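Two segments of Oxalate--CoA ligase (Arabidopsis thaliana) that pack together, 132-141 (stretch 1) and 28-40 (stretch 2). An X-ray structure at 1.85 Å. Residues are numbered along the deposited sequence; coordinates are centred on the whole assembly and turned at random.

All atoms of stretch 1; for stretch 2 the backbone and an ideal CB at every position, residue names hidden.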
# COMPACT_ATOMS: atom_id res chain seq x y z
N THR A 132 -17.58 15.43 -10.42
CA THR A 132 -18.56 14.41 -10.80
C THR A 132 -18.43 13.98 -12.26
O THR A 132 -18.38 14.83 -13.12
CB THR A 132 -20.01 14.91 -10.64
OG1 THR A 132 -20.15 15.55 -9.38
CG2 THR A 132 -20.96 13.73 -10.73
N LEU A 133 -18.34 12.68 -12.52
CA LEU A 133 -18.37 12.15 -13.89
C LEU A 133 -19.77 11.71 -14.24
O LEU A 133 -20.35 10.88 -13.54
CB LEU A 133 -17.42 10.97 -14.07
CG LEU A 133 -17.22 10.49 -15.53
CD1 LEU A 133 -16.48 11.53 -16.37
CD2 LEU A 133 -16.40 9.15 -15.55
N LEU A 134 -20.31 12.23 -15.33
CA LEU A 134 -21.71 11.96 -15.65
C LEU A 134 -21.92 10.81 -16.64
O LEU A 134 -22.52 9.77 -16.30
CB LEU A 134 -22.35 13.25 -16.17
CG LEU A 134 -22.52 14.28 -15.05
CD1 LEU A 134 -23.08 15.56 -15.61
CD2 LEU A 134 -23.43 13.72 -13.97
N ASP A 135 -21.53 11.04 -17.88
CA ASP A 135 -21.76 10.07 -18.94
C ASP A 135 -20.60 10.23 -19.91
O ASP A 135 -19.80 11.16 -19.78
CB ASP A 135 -23.09 10.31 -19.65
CG ASP A 135 -23.16 11.68 -20.30
OD1 ASP A 135 -23.66 12.61 -19.64
OD2 ASP A 135 -22.72 11.87 -21.46
N ALA A 136 -20.54 9.36 -20.90
CA ALA A 136 -19.39 9.35 -21.81
C ALA A 136 -19.38 10.49 -22.82
O ALA A 136 -18.45 10.60 -23.65
CB ALA A 136 -19.34 8.00 -22.53
N GLY A 137 -20.41 11.33 -22.81
CA GLY A 137 -20.45 12.42 -23.75
C GLY A 137 -19.99 13.71 -23.10
O GLY A 137 -19.87 14.73 -23.77
N SER A 138 -19.70 13.68 -21.80
CA SER A 138 -19.43 14.93 -21.08
C SER A 138 -18.10 14.91 -20.34
O SER A 138 -17.68 13.87 -19.88
CB SER A 138 -20.54 15.18 -20.03
OG SER A 138 -21.79 15.28 -20.68
N ASP A 139 -17.48 16.08 -20.20
CA ASP A 139 -16.26 16.19 -19.38
C ASP A 139 -16.62 15.98 -17.91
O ASP A 139 -17.77 16.09 -17.52
CB ASP A 139 -15.60 17.54 -19.51
CG ASP A 139 -15.14 17.83 -20.92
OD1 ASP A 139 -15.14 16.89 -21.76
OD2 ASP A 139 -14.72 19.01 -21.15
N LEU A 140 -15.61 15.77 -17.09
CA LEU A 140 -15.85 15.72 -15.66
C LEU A 140 -16.36 17.10 -15.19
O LEU A 140 -15.83 18.15 -15.60
CB LEU A 140 -14.55 15.32 -14.93
CG LEU A 140 -14.65 15.16 -13.43
CD1 LEU A 140 -13.84 13.98 -12.94
CD2 LEU A 140 -14.15 16.48 -12.83
N VAL A 141 -17.39 17.09 -14.35
CA VAL A 141 -17.96 18.38 -13.90
C VAL A 141 -17.34 18.83 -12.61
O VAL A 141 -17.47 18.10 -11.62
CB VAL A 141 -19.46 18.27 -13.63
CG1 VAL A 141 -20.01 19.63 -13.15
CG2 VAL A 141 -20.18 17.74 -14.90
N UNK A 28 -20.98 -0.05 -14.12
CA UNK A 28 -21.32 1.33 -14.45
C UNK A 28 -20.45 1.96 -15.54
O UNK A 28 -20.96 2.34 -16.59
CB UNK A 28 -21.23 2.18 -13.18
N UNK A 29 -19.17 2.17 -15.26
CA UNK A 29 -18.30 2.90 -16.21
C UNK A 29 -17.27 2.01 -16.86
O UNK A 29 -16.81 1.07 -16.22
CB UNK A 29 -17.58 4.05 -15.50
N UNK A 30 -16.86 2.30 -18.10
CA UNK A 30 -15.75 1.56 -18.73
C UNK A 30 -15.01 2.57 -19.59
O UNK A 30 -15.44 2.87 -20.70
CB UNK A 30 -16.24 0.37 -19.55
N UNK A 31 -13.92 3.13 -19.07
CA UNK A 31 -13.19 4.17 -19.80
C UNK A 31 -12.02 3.56 -20.53
O UNK A 31 -11.31 2.75 -19.95
CB UNK A 31 -12.71 5.27 -18.86
N UNK A 32 -11.79 3.95 -21.78
CA UNK A 32 -10.54 3.59 -22.47
C UNK A 32 -9.36 4.50 -22.04
O UNK A 32 -9.56 5.52 -21.40
CB UNK A 32 -10.74 3.68 -23.98
N UNK A 33 -8.15 4.13 -22.43
CA UNK A 33 -6.99 4.98 -22.14
C UNK A 33 -7.11 6.34 -22.80
O UNK A 33 -6.77 7.34 -22.19
CB UNK A 33 -5.70 4.30 -22.60
N UNK A 34 -7.59 6.42 -24.05
CA UNK A 34 -7.70 7.75 -24.66
C UNK A 34 -8.74 8.62 -23.98
O UNK A 34 -8.56 9.84 -23.80
CB UNK A 34 -8.04 7.62 -26.15
N UNK A 35 -9.87 8.00 -23.62
CA UNK A 35 -10.92 8.75 -22.98
C UNK A 35 -10.44 9.27 -21.60
O UNK A 35 -10.69 10.42 -21.20
CB UNK A 35 -12.17 7.88 -22.84
N UNK A 36 -9.79 8.38 -20.86
CA UNK A 36 -9.32 8.76 -19.51
C UNK A 36 -8.29 9.87 -19.64
O UNK A 36 -8.30 10.87 -18.89
CB UNK A 36 -8.72 7.56 -18.77
N UNK A 37 -7.36 9.70 -20.58
CA UNK A 37 -6.36 10.72 -20.82
C UNK A 37 -6.97 12.09 -21.09
O UNK A 37 -6.53 13.13 -20.55
CB UNK A 37 -5.47 10.31 -22.00
N UNK A 38 -7.99 12.14 -21.95
CA UNK A 38 -8.60 13.41 -22.22
C UNK A 38 -9.42 13.98 -21.07
O UNK A 38 -9.44 15.19 -20.91
CB UNK A 38 -9.49 13.28 -23.46
N UNK A 39 -10.06 13.12 -20.28
CA UNK A 39 -10.83 13.59 -19.12
C UNK A 39 -9.83 14.26 -18.14
O UNK A 39 -10.12 15.28 -17.52
CB UNK A 39 -11.58 12.44 -18.45
N UNK A 40 -8.68 13.63 -18.04
CA UNK A 40 -7.62 14.16 -17.15
C UNK A 40 -7.11 15.51 -17.69
O UNK A 40 -7.00 16.49 -16.95
CB UNK A 40 -6.46 13.16 -17.03

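Stretch 1 is a loop whose ends pair through backbone hydrogen bonds between Thr-132 and Val-141, and whose tip is a type I turn from Asp-135 to Ser-138. Toward stretch 2 it offers the side chain of Leu-133 and the carbonyl oxygens of the turn.

At position 28 the CA-to-CB bond points sideways and stretch 1 leaves open space around the CB, so many side chains would fit, long polar ones among them. It is Lys-28, with chi1 to chi3 t and chi4 p, making no contact with stretch 1.

Position 29 has extended backbone angles, and its CB points toward stretch 1, 5.2 Å from Leu-133 CD2 as an ideal CB. That gap suits a sizeable apolar group, such as leucine, methionine or an aromatic ring. The residue is Phe-29. Leu-133 CD2 lies over one face of its ring, 4.0 Å from the centroid and 8° off the normal, a CH-pi contact. The ring also reaches the backbone: Phe-29 CZ is 3.5 Å from Leu-133 O, while Leu-134 O sits at the ring edge, 3.9 Å from Phe-29 CE1.

Position 30, also extended, is out of reach of stretch 1, which sets no demand there; Asn-30 fills it and bonds elsewhere in the structure.

At 31 the ideal CB points sideways and lies 6.3 Å from Leu-133 CD2, but a branched apolar chain could extend to the Leu-133 methyls. Leu-31 does so, its CD2 coming 4.4 Å from Leu-133 CD2.

Position 32 directly precedes the helical backbone angles that begin at 33, a place for Ser, Thr, Asp or Asn, whose side chains can accept from a free helix NH. Thr-32 caps the helix: its OG1 accepts from the N of residue 35 at 3.1 Å.

Positions 33 and 34 are helical and out of reach, so stretch 1 does not choose between side chains; they are His-33 and Ala-34.

Position 35 points toward stretch 1, yet no atom there lies within 5.5 Å of the ideal CB. Farther out, the carbonyls of Asp-135, Ala-136 and Ser-138 converge, so a long donor, lysine or arginine, would fit. Arg-35 spans the gap, and its NH2 donates to Ser-138 O at 2.8 Å. The oxygens of Asp-135 and Ala-136 are close, but their angles to NH2 are poor for hydrogen bonds. Arg-35 NH1 donates to water 1, which in turn donates to Asp-139 OD1, adding a bridge to the loop.

Positions 36, 37 and 38 are helical and clear of stretch 1, so many side chains, apolar or polar, would suit; they are Leu-36, His-37 and Asp-38.

At 39 the CB points sideways, with Leu-133 CD1 and Leu-140 N each 5.4 Å from its ideal position. A leucine or methionine could bend into this space. Leu-39 places CD1 4.0 Å from Leu-133 CD1 and CD2 3.8 Å from Leu-140 N. Its backbone O accepts from water 2, which accepts from Leu-140 N.

Position 40 points away, leaving its choice free of stretch 1; it is Ile-40.

Stretch 2 28-40: KFNLTHARLHDLI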
# COMPACT_ATOMS: atom_id res chain seq x y z
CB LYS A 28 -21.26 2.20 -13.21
CG LYS A 28 -21.81 3.63 -13.44
CD LYS A 28 -22.05 4.33 -12.09
CE LYS A 28 -22.37 5.83 -12.22
NZ LYS A 28 -23.63 6.16 -12.96
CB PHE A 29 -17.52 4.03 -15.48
CG PHE A 29 -18.37 5.21 -15.05
CD1 PHE A 29 -19.13 5.91 -15.98
CD2 PHE A 29 -18.38 5.62 -13.75
CE1 PHE A 29 -19.91 7.02 -15.59
CE2 PHE A 29 -19.15 6.76 -13.35
CZ PHE A 29 -19.90 7.44 -14.29
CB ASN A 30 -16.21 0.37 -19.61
CG ASN A 30 -16.81 -0.76 -18.80
OD1 ASN A 30 -16.09 -1.65 -18.35
ND2 ASN A 30 -18.12 -0.71 -18.58
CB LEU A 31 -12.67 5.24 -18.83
CG LEU A 31 -13.68 6.27 -18.28
CD1 LEU A 31 -14.84 5.64 -17.59
CD2 LEU A 31 -12.93 7.17 -17.28
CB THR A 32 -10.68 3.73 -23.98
OG1 THR A 32 -10.94 5.11 -24.27
CG2 THR A 32 -11.80 2.85 -24.54
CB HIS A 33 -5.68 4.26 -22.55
CG HIS A 33 -5.26 3.24 -21.53
ND1 HIS A 33 -4.55 3.59 -20.40
CD2 HIS A 33 -5.51 1.91 -21.41
CE1 HIS A 33 -4.38 2.53 -19.64
NE2 HIS A 33 -4.92 1.49 -20.24
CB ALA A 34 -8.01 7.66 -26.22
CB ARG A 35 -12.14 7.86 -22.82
CG ARG A 35 -13.18 8.45 -21.93
CD ARG A 35 -13.89 9.72 -22.49
NE ARG A 35 -15.05 10.02 -21.62
CZ ARG A 35 -15.72 11.18 -21.62
NH1 ARG A 35 -15.37 12.15 -22.48
NH2 ARG A 35 -16.74 11.37 -20.77
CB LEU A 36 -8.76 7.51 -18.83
CG LEU A 36 -8.03 7.76 -17.50
CD1 LEU A 36 -8.97 8.45 -16.52
CD2 LEU A 36 -7.45 6.42 -16.93
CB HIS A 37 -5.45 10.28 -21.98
CG HIS A 37 -4.46 11.33 -22.38
ND1 HIS A 37 -3.26 11.52 -21.70
CD2 HIS A 37 -4.51 12.29 -23.34
CE1 HIS A 37 -2.61 12.54 -22.26
NE2 HIS A 37 -3.34 13.01 -23.25
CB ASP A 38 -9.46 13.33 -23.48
CG ASP A 38 -8.59 13.29 -24.75
OD1 ASP A 38 -7.36 13.64 -24.69
OD2 ASP A 38 -9.12 12.87 -25.82
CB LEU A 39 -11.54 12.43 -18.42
CG LEU A 39 -12.77 11.98 -19.17
CD1 LEU A 39 -13.28 10.67 -18.60
CD2 LEU A 39 -13.83 13.08 -19.01
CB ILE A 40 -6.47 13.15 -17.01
CG1 ILE A 40 -6.91 11.89 -16.24
CG2 ILE A 40 -5.26 13.80 -16.29
CD1 ILE A 40 -5.95 10.68 -16.51
O HOH W 1 -16.45 14.83 -23.08
O HOH W 2 -12.75 16.21 -17.66
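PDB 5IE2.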